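Local coordinates for protein exonuclease (Laribacter hongkongensis, PDB 3SYY) that digests double-stranded DNA as an alkaline exonuclease with strict 5'-to-3' polarity, using an active site that holds magnesium ions, at residues R74-T79 and D161-C167; L67-R72 and E112-P116; G14-R20 and Y39-L43; Q139-A143 and E171-I177. All coordinates share one frame; numbering follows the deposited sequence.

Interaction 1 of 4, residues R74-T79 and D161-C167; sequences RYIIET and DDMQYFC
Tyr165 and Arg74 both place CG trans to the backbone N (chi1 174° and -179°), carrying the tyrosine ring across to helix 59-79 and the arginine out to meet it. This lays Arg74 CG against Tyr165 CD1 at 3.5 Å, and a bend at chi2 turns the rest of the chain along the ring toward Glu78 and Asp161, with Tyr165 CB under one face of the guanidinium, toward its rim. One turn on, Glu78 puts its CG over a face of the same ring, 3.8 Å from the centroid, a CH-pi contact, and the bend beyond it turns the carboxylate toward Arg74. The aliphatic parts of arginine and glutamate suit this place: they pack on an aromatic ring yet keep their charges at the surface. Those charges meet beside the ring, where Arg74 NE donates in its guanidinium plane to the anti lone pair of Glu78 OE1 at 2.9 Å. Across the contact Arg74 NH2 is 3.3 Å from Asp161 OD1, a salt bridge of charges alone because the oxygen lies well out of the guanidinium plane; the same nitrogen makes a weak bond to Asp161 O. Deeper in, Cys167 SG stands at the edge of the Tyr75 ring, 4.0 Å from Tyr75 CE1, and the phenol of Tyr75 is hydrogen-bonded to Asp151 on strand 149-155. The contact thus seats the end of helix 59-79 on edge strand 165-171 of the five-stranded sheet. One cation between two carboxylates probably offsets the mutual repulsion of Glu78 and Asp161 and ties the loop before the strand to the helix.

Interaction 2 of 4, residues L67-R72 and E112-P116; sequences LEPHAR and EIKCP. With MG (magnesium ion), chain B.
Over one face of the Arg72 guanidinium lies Ile113 CD1, and at its edge, nearly in plane, is Glu68 OE2, which takes a hydrogen bond from Arg72 NH2 at 3.0 Å within a salt bridge between residues one helical turn apart. The same nitrogen also donates to the backbone oxygen of Asp102. These bonds fix the orientation of the guanidinium, which has Ile113 CD1 toward the rim of its face; that methyl is also 3.9 Å from both Glu68 CG and Arg72 CB. The other branch, Ile113 CG2, meets Ala71 CB at 3.5 Å; a methyl is all the helix carries here, so helix and strand come close. Cys115 SG, turned beside its own backbone N (chi1 -66°), rests on the helix against Glu68 CA and touches Leu67 CB and Ala71 CB, each 3.9 Å away. Helix 59-79 thereby packs on strand 109-114 of the central sheet in the PD-(D/E)XK nuclease fold, where the sequence Glu112-Ile113-Lys114 supplies the E-X-K part of the motif. Alternation along the strand sorts the roles: Ile113 faces the helix, while Glu112 and Lys114 point to the other side. Glu112 OE2 and Ile113 O bind one magnesium ion, at 2.3 and 2.4 Å, together with Asp102 and two waters. Lys114 NZ reaches Glu112 OE2 from above the carboxylate plane and also donates to one of these waters. Glu68 takes part from the second shell, its OE1 accepting a hydrogen bond from the other metal-bound water.

Interaction 3 of 4, residues G14-R20 and Y39-L43; sequences GKVTASR and YMAEL
Charge pairing joins Arg20 to Glu42 end-on: NH1 donates to Glu42 OE2 at 3.0 Å and NH2 to Glu42 OE1 at 2.8 Å, both bonds nearly straight and on the syn sides of the carboxylate. The guanidinium and carboxylate planes are 24° apart. Two successive bends, chi2 -63° and chi3 -64°, curl the arginine back over Tyr39 to get there, and Arg20 NE has a second salt-bridge partner, Asp23.

Tyr39 CD1 packs over a face of that guanidinium, and Arg20 CB sits over the phenol ring, 3.2 Å from Tyr39 CZ; Leu43 CD1 takes the opposite face of the ring. Leu43 CD1 also meets Val16 CG2 at 3.7 Å. In this way helix 34-49 is fastened to the short edge strand 16-17 of the small three-stranded sheet, in the part of the chain matching the YqaJ-like recombinase family. A tyrosine suits the junction, since its ring packs between Arg20 and Leu43 while its hydroxyl accepts from the backbone.

Hydrogen bonding centres on that hydroxyl. Thr17 N donates to Tyr39 OH at 3.1 Å, near the ring plane, and a water bridges Tyr39 OH and Thr17 OG1.

Interaction 4 of 4, residues Q139-A143 and E171-I177; sequences QTQMA and ERDDALI
A contact between the flank of helix 132-145 and the N-terminus of helix 174-205, polar at its centre and apolar around it, sets Gln139, Met142 and Ala143 against the turn that leads out of strand 165-171. The side chain of Gln139 folds at chi2 (-64°), bringing the amide up to the backbone of the turn, where both of its ends are used. OE1 accepts from Asp173 N at 2.8 Å, the donor standing above the carbonyl plane, and NE2 donates in the amide plane to Glu171 O at 3.0 Å. A glutamine suits this buried spot because one uncharged group can satisfy both a peptide N-H and a peptide oxygen. The turn it grips is a helix N-terminus: Asp173 is the N-cap of helix 174-205, its carboxylate accepting a weak bond from Leu176 N. The start of this last helix is thus fixed to a helix of the nuclease core. Around the amide Ile177 packs along the helix backbone, its CG1 3.5 Å from Gln139 O; aliphatic contacts follow where Ile177 CG2 meets Ala143 CB at 3.8 Å and Leu176 CD2 touches Gln139 CG at 3.9 Å. The thioether of Met142 lies along the backbone of Arg172, with SD 3.4 Å from Arg172 N. Arg172, extended from CG to NE, runs back to helix 132-145; Ile177 CD1 lies against one face of its guanidinium. NE donates in plane to the syn lone pair of Asp174 OD2 at 2.8 Å, NH1 bonds to Arg147 O and weakly to Met142 O, and NH2 reaches Ala143 O through a water.

In the fold
Interactions 1 and 2 share helix 59-79 and lay it on one five-stranded sheet, but at different depths. Interaction 1 is a surface contact at an edge strand, with a network of charges around an aromatic ring; interaction 2, partly buried, is aliphatic between helix and strand, with the magnesium site beside it. Interactions 1 and 3 lie on opposite sides of the chain's centre, about 17 Å apart between nearest atoms. Interactions 3 and 4 are also partly buried and touch through Ala18 and Thr140, so the segment just after strand 16-17 abuts helix 132-145. Their chemistry contrasts: a paired-charge bond over a ring in interaction 3, an uncharged amide on backbone groups in interaction 4.

Interaction 1 of 4, residues R74-T79 and D161-C167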
loop_
_atom_site.group_PDB
_atom_site.type_symbol
_atom_site.label_atom_id
_atom_site.label_comp_id
_atom_site.label_asym_id
_atom_site.label_seq_id
_atom_site.Cartn_x
_atom_site.Cartn_y
_atom_site.Cartn_z
ATOM N N ARG A 74 -20.235 27.159 1.163
ATOM C CA ARG A 74 -21.256 26.702 2.094
ATOM C C ARG A 74 -21.116 27.330 3.482
ATOM O O ARG A 74 -22.130 27.663 4.145
ATOM C CB ARG A 74 -21.278 25.168 2.203
ATOM C CG ARG A 74 -22.359 24.613 3.148
ATOM C CD ARG A 74 -23.829 24.803 2.562
ATOM N NE ARG A 74 -24.738 23.941 3.322
ATOM C CZ ARG A 74 -25.092 22.688 2.997
ATOM N NH1 ARG A 74 -24.704 22.126 1.855
ATOM N NH2 ARG A 74 -25.878 21.997 3.807
ATOM N N TYR A 75 -19.874 27.461 3.956
ATOM C CA TYR A 75 -19.660 28.048 5.277
ATOM C C TYR A 75 -20.175 29.498 5.291
ATOM O O TYR A 75 -20.852 29.885 6.235
ATOM C CB TYR A 75 -18.164 28.056 5.617
ATOM C CG TYR A 75 -17.776 28.893 6.808
ATOM C CD1 TYR A 75 -17.952 28.413 8.106
ATOM C CD2 TYR A 75 -17.209 30.164 6.645
ATOM C CE1 TYR A 75 -17.536 29.140 9.205
ATOM C CE2 TYR A 75 -16.804 30.920 7.762
ATOM C CZ TYR A 75 -16.971 30.401 9.026
ATOM O OH TYR A 75 -16.585 31.074 10.170
ATOM N N ILE A 76 -19.785 30.293 4.302
ATOM C CA ILE A 76 -20.265 31.720 4.181
ATOM C C ILE A 76 -21.811 31.766 4.039
ATOM O O ILE A 76 -22.492 32.626 4.629
ATOM C CB ILE A 76 -19.553 32.456 3.035
ATOM C CG1 ILE A 76 -18.028 32.492 3.227
ATOM C CG2 ILE A 76 -20.039 33.959 2.873
ATOM C CD1 ILE A 76 -17.291 32.656 1.883
ATOM N N ILE A 77 -22.381 30.829 3.295
ATOM C CA ILE A 77 -23.863 30.736 3.211
ATOM C C ILE A 77 -24.436 30.531 4.585
ATOM O O ILE A 77 -25.372 31.262 4.985
ATOM C CB ILE A 77 -24.312 29.609 2.274
ATOM C CG1 ILE A 77 -23.933 29.979 0.849
ATOM C CG2 ILE A 77 -25.817 29.351 2.385
ATOM C CD1 ILE A 77 -24.107 28.821 -0.137
ATOM N N GLU A 78 -23.865 29.592 5.336
ATOM C CA GLU A 78 -24.371 29.253 6.643
ATOM C C GLU A 78 -24.134 30.333 7.700
ATOM O O GLU A 78 -24.868 30.398 8.703
ATOM C CB GLU A 78 -23.810 27.913 7.136
ATOM C CG GLU A 78 -24.130 26.726 6.216
ATOM C CD GLU A 78 -25.550 26.225 6.366
ATOM O OE1 GLU A 78 -26.010 25.448 5.504
ATOM O OE2 GLU A 78 -26.204 26.586 7.368
ATOM N N THR A 79 -23.111 31.163 7.525
ATOM C CA THR A 79 -22.731 32.018 8.640
ATOM C C THR A 79 -22.792 33.492 8.297
ATOM O O THR A 79 -22.873 34.315 9.189
ATOM C CB THR A 79 -21.273 31.775 9.101
ATOM O OG1 THR A 79 -20.402 32.074 8.003
ATOM C CG2 THR A 79 -21.064 30.358 9.636
ATOM N N ASP A 161 -28.849 16.638 2.243
ATOM C CA ASP A 161 -28.587 18.029 2.586
ATOM C C ASP A 161 -28.333 18.255 4.070
ATOM O O ASP A 161 -27.390 18.974 4.418
ATOM C CB ASP A 161 -29.682 18.999 2.081
ATOM C CG ASP A 161 -29.349 20.464 2.450
ATOM O OD1 ASP A 161 -28.394 21.055 1.860
ATOM O OD2 ASP A 161 -29.996 20.997 3.379
ATOM N N ASP A 162 -29.127 17.620 4.942
ATOM C CA ASP A 162 -29.016 17.935 6.353
ATOM C C ASP A 162 -27.815 17.216 7.008
ATOM O O ASP A 162 -27.686 17.268 8.206
ATOM C CB ASP A 162 -30.331 17.614 7.116
ATOM C CG ASP A 162 -30.738 16.136 7.005
ATOM O OD1 ASP A 162 -31.857 15.780 7.494
ATOM O OD2 ASP A 162 -29.954 15.305 6.427
ATOM N N MET A 163 -26.988 16.519 6.217
ATOM C CA MET A 163 -25.743 15.895 6.743
ATOM C C MET A 163 -24.468 16.365 6.043
ATOM O O MET A 163 -23.393 15.909 6.392
ATOM C CB MET A 163 -25.805 14.366 6.585
ATOM C CG MET A 163 -26.840 13.707 7.419
ATOM S SD MET A 163 -26.754 11.886 7.184
ATOM C CE MET A 163 -28.225 11.368 8.072
ATOM N N GLN A 164 -24.578 17.264 5.071
ATOM C CA GLN A 164 -23.443 17.640 4.242
ATOM C C GLN A 164 -22.453 18.537 4.997
ATOM O O GLN A 164 -21.234 18.490 4.716
ATOM C CB GLN A 164 -23.907 18.348 2.999
ATOM C CG GLN A 164 -24.665 17.432 2.019
ATOM C CD GLN A 164 -25.254 18.167 0.829
ATOM O OE1 GLN A 164 -25.732 17.531 -0.139
ATOM N NE2 GLN A 164 -25.275 19.480 0.889
ATOM N N TYR A 165 -22.977 19.345 5.936
ATOM C CA TYR A 165 -22.206 20.456 6.513
ATOM C C TYR A 165 -22.074 20.373 8.003
ATOM O O TYR A 165 -23.078 20.180 8.701
ATOM C CB TYR A 165 -22.836 21.788 6.101
ATOM C CG TYR A 165 -22.195 22.979 6.761
ATOM C CD1 TYR A 165 -21.037 23.554 6.239
ATOM C CD2 TYR A 165 -22.782 23.551 7.891
ATOM C CE1 TYR A 165 -20.460 24.692 6.847
ATOM C CE2 TYR A 165 -22.249 24.666 8.495
ATOM C CZ TYR A 165 -21.105 25.247 7.977
ATOM O OH TYR A 165 -20.625 26.349 8.645
ATOM N N PHE A 166 -20.821 20.435 8.500
ATOM C CA PHE A 166 -20.562 20.393 9.932
ATOM C C PHE A 166 -19.575 21.493 10.259
ATOM O O PHE A 166 -18.594 21.709 9.518
ATOM C CB PHE A 166 -19.968 19.034 10.372
ATOM C CG PHE A 166 -19.443 19.038 11.789
ATOM C CD1 PHE A 166 -20.267 18.705 12.830
ATOM C CD2 PHE A 166 -18.128 19.435 12.067
ATOM C CE1 PHE A 166 -19.820 18.721 14.122
ATOM C CE2 PHE A 166 -17.656 19.461 13.348
ATOM C CZ PHE A 166 -18.487 19.077 14.386
ATOM N N CYS A 167 -19.834 22.204 11.349
ATOM C CA CYS A 167 -18.913 23.266 11.749
ATOM C C CYS A 167 -18.919 23.370 13.259
ATOM O O CYS A 167 -20.011 23.268 13.911
ATOM C CB CYS A 167 -19.229 24.584 11.063
ATOM S SG CYS A 167 -18.218 26.004 11.636
#

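Interaction 2 of 4, residues L67-R72 and E112-P116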
loop_
_atom_site.group_PDB
_atom_site.type_symbol
_atom_site.label_atom_id
_atom_site.label_comp_id
_atom_site.label_asym_id
_atom_site.label_seq_id
_atom_site.Cartn_x
_atom_site.Cartn_y
_atom_site.Cartn_z
ATOM N N LEU A 67 -13.097 19.961 -3.801
ATOM C CA LEU A 67 -14.350 20.342 -3.102
ATOM C C LEU A 67 -14.177 21.504 -2.110
ATOM O O LEU A 67 -15.174 22.084 -1.622
ATOM C CB LEU A 67 -14.923 19.163 -2.352
ATOM C CG LEU A 67 -16.421 19.166 -1.951
ATOM C CD1 LEU A 67 -17.335 19.127 -3.194
ATOM C CD2 LEU A 67 -16.654 17.978 -1.029
ATOM N N GLU A 68 -12.953 21.823 -1.738
ATOM C CA GLU A 68 -12.821 22.773 -0.621
ATOM C C GLU A 68 -13.453 24.189 -0.933
ATOM O O GLU A 68 -14.035 24.807 -0.044
ATOM C CB GLU A 68 -11.363 22.809 -0.127
ATOM C CG GLU A 68 -10.885 24.013 0.689
ATOM C CD GLU A 68 -9.333 24.034 0.719
ATOM O OE1 GLU A 68 -8.723 22.931 0.970
ATOM O OE2 GLU A 68 -8.760 25.133 0.433
ATOM N N PRO A 69 -13.378 24.665 -2.176
ATOM C CA PRO A 69 -14.103 25.925 -2.381
ATOM C C PRO A 69 -15.633 25.831 -2.299
ATOM O O PRO A 69 -16.262 26.861 -2.104
ATOM C CB PRO A 69 -13.724 26.334 -3.777
ATOM C CG PRO A 69 -13.149 25.093 -4.427
ATOM C CD PRO A 69 -12.570 24.283 -3.350
ATOM N N HIS A 70 -16.195 24.629 -2.453
ATOM C CA HIS A 70 -17.641 24.427 -2.295
ATOM C C HIS A 70 -17.864 24.574 -0.825
ATOM O O HIS A 70 -18.819 25.249 -0.404
ATOM C CB HIS A 70 -18.106 23.024 -2.718
ATOM C CG HIS A 70 -18.042 22.726 -4.194
ATOM N ND1 HIS A 70 -16.914 22.914 -4.977
ATOM C CD2 HIS A 70 -18.952 22.121 -4.997
ATOM C CE1 HIS A 70 -17.157 22.493 -6.206
ATOM N NE2 HIS A 70 -18.379 21.988 -6.238
ATOM N N ALA A 71 -17.045 23.886 -0.021
ATOM C CA ALA A 71 -17.160 23.951 1.426
ATOM C C ALA A 71 -17.016 25.389 1.940
ATOM O O ALA A 71 -17.770 25.808 2.842
ATOM C CB ALA A 71 -16.088 23.039 2.127
ATOM N N ARG A 72 -16.038 26.105 1.402
ATOM C CA ARG A 72 -15.805 27.514 1.770
ATOM C C ARG A 72 -17.108 28.306 1.489
ATOM O O ARG A 72 -17.552 29.075 2.348
ATOM C CB ARG A 72 -14.626 28.157 1.004
ATOM C CG ARG A 72 -14.217 29.571 1.571
ATOM C CD ARG A 72 -12.897 30.152 0.903
ATOM N NE ARG A 72 -11.717 29.382 1.363
ATOM C CZ ARG A 72 -11.106 28.401 0.682
ATOM N NH1 ARG A 72 -11.509 28.047 -0.544
ATOM N NH2 ARG A 72 -10.079 27.759 1.224
ATOM N N GLU A 112 -10.727 26.279 9.007
ATOM C CA GLU A 112 -9.918 25.129 8.491
ATOM C C GLU A 112 -10.989 24.169 7.962
ATOM O O GLU A 112 -11.926 23.834 8.697
ATOM C CB GLU A 112 -9.150 24.445 9.632
ATOM C CG GLU A 112 -8.520 23.045 9.177
ATOM C CD GLU A 112 -7.538 23.218 8.009
ATOM O OE1 GLU A 112 -6.951 24.330 7.879
ATOM O OE2 GLU A 112 -7.358 22.255 7.158
ATOM N N ILE A 113 -10.869 23.803 6.694
ATOM C CA ILE A 113 -11.839 22.962 5.996
ATOM C C ILE A 113 -11.301 21.531 5.766
ATOM O O ILE A 113 -10.172 21.348 5.264
ATOM C CB ILE A 113 -12.128 23.584 4.631
ATOM C CG1 ILE A 113 -12.833 24.966 4.798
ATOM C CG2 ILE A 113 -13.000 22.632 3.731
ATOM C CD1 ILE A 113 -12.910 25.734 3.497
ATOM N N LYS A 114 -12.125 20.526 6.089
ATOM C CA LYS A 114 -11.840 19.155 5.640
ATOM C C LYS A 114 -12.941 18.694 4.689
ATOM O O LYS A 114 -14.166 18.951 4.931
ATOM C CB LYS A 114 -11.741 18.208 6.842
ATOM C CG LYS A 114 -10.805 18.634 7.971
ATOM C CD LYS A 114 -9.399 18.953 7.489
ATOM C CE LYS A 114 -8.449 19.288 8.681
ATOM N NZ LYS A 114 -7.088 19.738 8.109
ATOM N N CYS A 115 -12.538 17.999 3.612
ATOM C CA CYS A 115 -13.480 17.330 2.722
ATOM C C CYS A 115 -13.056 15.866 2.566
ATOM O O CYS A 115 -12.467 15.511 1.542
ATOM C CB CYS A 115 -13.475 17.984 1.350
ATOM S SG CYS A 115 -14.137 19.766 1.387
ATOM N N PRO A 116 -13.378 15.040 3.558
ATOM C CA PRO A 116 -12.818 13.760 3.670
ATOM C C PRO A 116 -13.726 12.689 3.093
ATOM O O PRO A 116 -14.737 12.998 2.419
ATOM C CB PRO A 116 -12.711 13.615 5.183
ATOM C CG PRO A 116 -14.118 14.157 5.626
ATOM C CD PRO A 116 -14.211 15.387 4.732
HETATM MG MG MG B . -7.896 22.119 4.915
HETATM O O HOH W 1 -6.949 22.853 2.992
HETATM O O HOH W 2 -6.948 19.973 4.867
#

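Interaction 3 of 4, residues G14-R20 and Y39-L43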
loop_
_atom_site.group_PDB
_atom_site.type_symbol
_atom_site.label_atom_id
_atom_site.label_comp_id
_atom_site.label_asym_id
_atom_site.label_seq_id
_atom_site.Cartn_x
_atom_site.Cartn_y
_atom_site.Cartn_z
ATOM N N GLY A 14 11.378 23.195 3.661
ATOM C CA GLY A 14 12.185 23.178 4.861
ATOM C C GLY A 14 11.512 23.636 6.145
ATOM O O GLY A 14 12.138 23.624 7.187
ATOM N N LYS A 15 10.229 24.011 6.094
ATOM C CA LYS A 15 9.550 24.548 7.296
ATOM C C LYS A 15 8.670 23.513 7.960
ATOM O O LYS A 15 8.112 22.643 7.296
ATOM C CB LYS A 15 8.692 25.771 6.950
ATOM C CG LYS A 15 9.481 26.976 6.468
ATOM C CD LYS A 15 8.543 28.164 6.161
ATOM C CE LYS A 15 9.317 29.344 5.713
ATOM N NZ LYS A 15 8.390 30.379 5.167
ATOM N N VAL A 16 8.569 23.589 9.284
ATOM C CA VAL A 16 7.544 22.899 10.009
ATOM C C VAL A 16 6.217 23.616 9.686
ATOM O O VAL A 16 6.144 24.843 9.770
ATOM C CB VAL A 16 7.804 22.918 11.501
ATOM C CG1 VAL A 16 6.620 22.319 12.272
ATOM C CG2 VAL A 16 9.088 22.118 11.809
ATOM N N THR A 17 5.198 22.856 9.277
ATOM C CA THR A 17 3.909 23.490 8.992
ATOM C C THR A 17 2.857 23.028 9.994
ATOM O O THR A 17 2.979 21.973 10.625
ATOM C CB THR A 17 3.426 23.233 7.558
ATOM O OG1 THR A 17 3.396 21.808 7.329
ATOM C CG2 THR A 17 4.333 23.912 6.529
ATOM N N ALA A 18 1.809 23.833 10.152
ATOM C CA ALA A 18 0.747 23.516 11.104
ATOM C C ALA A 18 0.150 22.100 10.849
ATOM O O ALA A 18 -0.165 21.384 11.777
ATOM C CB ALA A 18 -0.391 24.584 10.984
ATOM N N SER A 19 0.017 21.727 9.589
ATOM C CA SER A 19 -0.595 20.428 9.242
ATOM C C SER A 19 0.249 19.233 9.704
ATOM O O SER A 19 -0.228 18.101 9.713
ATOM C CB SER A 19 -0.842 20.351 7.743
ATOM O OG SER A 19 0.372 20.580 7.057
ATOM N N ARG A 20 1.494 19.492 10.126
ATOM C CA ARG A 20 2.378 18.400 10.525
ATOM C C ARG A 20 2.764 18.488 11.970
ATOM O O ARG A 20 3.569 17.680 12.480
ATOM C CB ARG A 20 3.653 18.392 9.651
ATOM C CG ARG A 20 3.379 18.260 8.133
ATOM C CD ARG A 20 2.701 16.908 7.785
ATOM N NE ARG A 20 3.535 15.723 8.057
ATOM C CZ ARG A 20 4.555 15.293 7.301
ATOM N NH1 ARG A 20 4.908 15.899 6.170
ATOM N NH2 ARG A 20 5.224 14.199 7.676
ATOM N N TYR A 39 9.312 12.816 9.834
ATOM C CA TYR A 39 9.137 14.215 9.399
ATOM C C TYR A 39 10.479 14.946 9.449
ATOM O O TYR A 39 10.801 15.689 8.562
ATOM C CB TYR A 39 8.127 14.918 10.331
ATOM C CG TYR A 39 7.684 16.287 9.874
ATOM C CD1 TYR A 39 7.509 16.567 8.526
ATOM C CD2 TYR A 39 7.414 17.294 10.806
ATOM C CE1 TYR A 39 7.075 17.837 8.110
ATOM C CE2 TYR A 39 6.988 18.541 10.393
ATOM C CZ TYR A 39 6.820 18.815 9.089
ATOM O OH TYR A 39 6.402 20.066 8.702
ATOM N N MET A 40 11.232 14.733 10.521
ATOM C CA MET A 40 12.572 15.358 10.644
ATOM C C MET A 40 13.427 15.030 9.398
ATOM O O MET A 40 13.985 15.924 8.762
ATOM C CB MET A 40 13.171 14.886 11.952
ATOM C CG MET A 40 14.655 14.951 12.025
ATOM S SD MET A 40 15.119 16.419 12.855
ATOM C CE MET A 40 14.389 16.205 14.472
ATOM N N ALA A 41 13.431 13.745 8.986
ATOM C CA ALA A 41 14.165 13.301 7.803
ATOM C C ALA A 41 13.640 14.008 6.562
ATOM O O ALA A 41 14.408 14.465 5.702
ATOM C CB ALA A 41 14.087 11.749 7.666
ATOM N N GLU A 42 12.314 14.162 6.461
ATOM C CA GLU A 42 11.755 14.847 5.322
ATOM C C GLU A 42 12.258 16.294 5.236
ATOM O O GLU A 42 12.569 16.798 4.145
ATOM C CB GLU A 42 10.212 14.956 5.460
ATOM C CG GLU A 42 9.371 13.908 4.816
ATOM C CD GLU A 42 7.887 14.153 5.160
ATOM O OE1 GLU A 42 7.360 13.402 5.991
ATOM O OE2 GLU A 42 7.331 15.129 4.635
ATOM N N LEU A 43 12.241 16.994 6.365
ATOM C CA LEU A 43 12.651 18.412 6.357
ATOM C C LEU A 43 14.195 18.550 6.135
ATOM O O LEU A 43 14.650 19.477 5.457
ATOM C CB LEU A 43 12.228 19.057 7.656
ATOM C CG LEU A 43 10.698 19.104 7.848
ATOM C CD1 LEU A 43 10.381 20.023 9.028
ATOM C CD2 LEU A 43 10.065 19.642 6.630
HETATM O O HOH W 3 5.638 20.511 6.321
#

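Interaction 4 of 4, residues Q139-A143 and E171-I177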
loop_
_atom_site.group_PDB
_atom_site.type_symbol
_atom_site.label_atom_id
_atom_site.label_comp_id
_atom_site.label_asym_id
_atom_site.label_seq_id
_atom_site.Cartn_x
_atom_site.Cartn_y
_atom_site.Cartn_z
ATOM N N GLN A 139 -4.624 25.133 16.537
ATOM C CA GLN A 139 -3.968 25.958 17.587
ATOM C C GLN A 139 -2.718 26.583 17.007
ATOM O O GLN A 139 -2.412 27.743 17.295
ATOM C CB GLN A 139 -3.664 25.151 18.844
ATOM C CG GLN A 139 -4.938 24.708 19.619
ATOM C CD GLN A 139 -5.747 25.933 20.185
ATOM O OE1 GLN A 139 -5.253 27.080 20.186
ATOM N NE2 GLN A 139 -6.990 25.678 20.609
ATOM N N THR A 140 -1.996 25.835 16.152
ATOM C CA THR A 140 -0.817 26.371 15.477
ATOM C C THR A 140 -1.148 27.466 14.511
ATOM O O THR A 140 -0.397 28.446 14.384
ATOM C CB THR A 140 -0.079 25.263 14.669
ATOM O OG1 THR A 140 0.314 24.215 15.567
ATOM C CG2 THR A 140 1.139 25.835 13.929
ATOM N N GLN A 141 -2.257 27.323 13.793
ATOM C CA GLN A 141 -2.680 28.389 12.882
ATOM C C GLN A 141 -2.973 29.687 13.691
ATOM O O GLN A 141 -2.582 30.787 13.271
ATOM C CB GLN A 141 -3.949 27.966 12.129
ATOM C CG GLN A 141 -3.731 27.045 10.969
ATOM C CD GLN A 141 -5.034 26.313 10.569
ATOM O OE1 GLN A 141 -5.056 25.533 9.611
ATOM N NE2 GLN A 141 -6.104 26.593 11.285
ATOM N N MET A 142 -3.600 29.516 14.851
ATOM C CA MET A 142 -3.847 30.632 15.802
ATOM C C MET A 142 -2.530 31.238 16.347
ATOM O O MET A 142 -2.362 32.468 16.366
ATOM C CB MET A 142 -4.782 30.174 16.913
ATOM C CG MET A 142 -6.217 30.119 16.376
ATOM S SD MET A 142 -7.472 29.718 17.594
ATOM C CE MET A 142 -7.566 27.938 17.600
ATOM N N ALA A 143 -1.591 30.357 16.698
ATOM C CA ALA A 143 -0.215 30.756 17.078
ATOM C C ALA A 143 0.442 31.619 16.041
ATOM O O ALA A 143 0.988 32.701 16.375
ATOM C CB ALA A 143 0.630 29.559 17.362
ATOM N N GLU A 171 -11.671 27.518 20.184
ATOM C CA GLU A 171 -11.135 28.760 20.751
ATOM C C GLU A 171 -9.625 28.622 20.963
ATOM O O GLU A 171 -9.168 27.563 21.387
ATOM C CB GLU A 171 -11.796 29.037 22.129
ATOM C CG GLU A 171 -13.330 29.321 22.087
ATOM C CD GLU A 171 -13.682 30.622 21.366
ATOM O OE1 GLU A 171 -14.685 30.626 20.638
ATOM O OE2 GLU A 171 -12.954 31.643 21.477
ATOM N N ARG A 172 -8.873 29.690 20.714
ATOM C CA ARG A 172 -7.429 29.776 21.096
ATOM C C ARG A 172 -7.119 29.197 22.481
ATOM O O ARG A 172 -7.754 29.585 23.464
ATOM C CB ARG A 172 -6.969 31.233 21.041
ATOM C CG ARG A 172 -5.493 31.436 21.367
ATOM C CD ARG A 172 -5.067 32.871 21.142
ATOM N NE ARG A 172 -3.614 32.972 21.193
ATOM C CZ ARG A 172 -2.840 33.245 20.152
ATOM N NH1 ARG A 172 -3.369 33.506 18.978
ATOM N NH2 ARG A 172 -1.516 33.288 20.303
ATOM N N ASP A 173 -6.168 28.256 22.565
ATOM C CA ASP A 173 -5.732 27.695 23.851
ATOM C C ASP A 173 -4.244 28.089 24.048
ATOM O O ASP A 173 -3.334 27.479 23.448
ATOM C CB ASP A 173 -5.895 26.183 23.863
ATOM C CG ASP A 173 -5.524 25.550 25.193
ATOM O OD1 ASP A 173 -4.861 26.192 26.029
ATOM O OD2 ASP A 173 -5.914 24.392 25.434
ATOM N N ASP A 174 -4.006 29.113 24.863
ATOM C CA ASP A 174 -2.630 29.597 25.093
ATOM C C ASP A 174 -1.700 28.572 25.746
ATOM O O ASP A 174 -0.521 28.534 25.420
ATOM C CB ASP A 174 -2.624 30.940 25.864
ATOM C CG ASP A 174 -3.043 32.108 24.993
ATOM O OD1 ASP A 174 -3.528 33.114 25.538
ATOM O OD2 ASP A 174 -2.882 32.041 23.758
ATOM N N ALA A 175 -2.218 27.730 26.630
ATOM C CA ALA A 175 -1.403 26.658 27.196
ATOM C C ALA A 175 -0.940 25.661 26.153
ATOM O O ALA A 175 0.254 25.275 26.151
ATOM C CB ALA A 175 -2.135 25.934 28.317
ATOM N N LEU A 176 -1.858 25.231 25.270
ATOM C CA LEU A 176 -1.483 24.266 24.237
ATOM C C LEU A 176 -0.535 24.919 23.251
ATOM O O LEU A 176 0.440 24.290 22.823
ATOM C CB LEU A 176 -2.702 23.669 23.507
ATOM C CG LEU A 176 -2.379 22.528 22.509
ATOM C CD1 LEU A 176 -1.497 21.445 23.111
ATOM C CD2 LEU A 176 -3.649 21.902 21.952
ATOM N N ILE A 177 -0.830 26.159 22.870
ATOM C CA ILE A 177 0.055 26.897 22.019
ATOM C C ILE A 177 1.494 26.987 22.628
ATOM O O ILE A 177 2.457 26.792 21.910
ATOM C CB ILE A 177 -0.546 28.278 21.681
ATOM C CG1 ILE A 177 -1.715 28.110 20.682
ATOM C CG2 ILE A 177 0.514 29.257 21.121
ATOM C CD1 ILE A 177 -2.462 29.412 20.388
HETATM O O HOH W 4 -0.181 34.309 18.222
#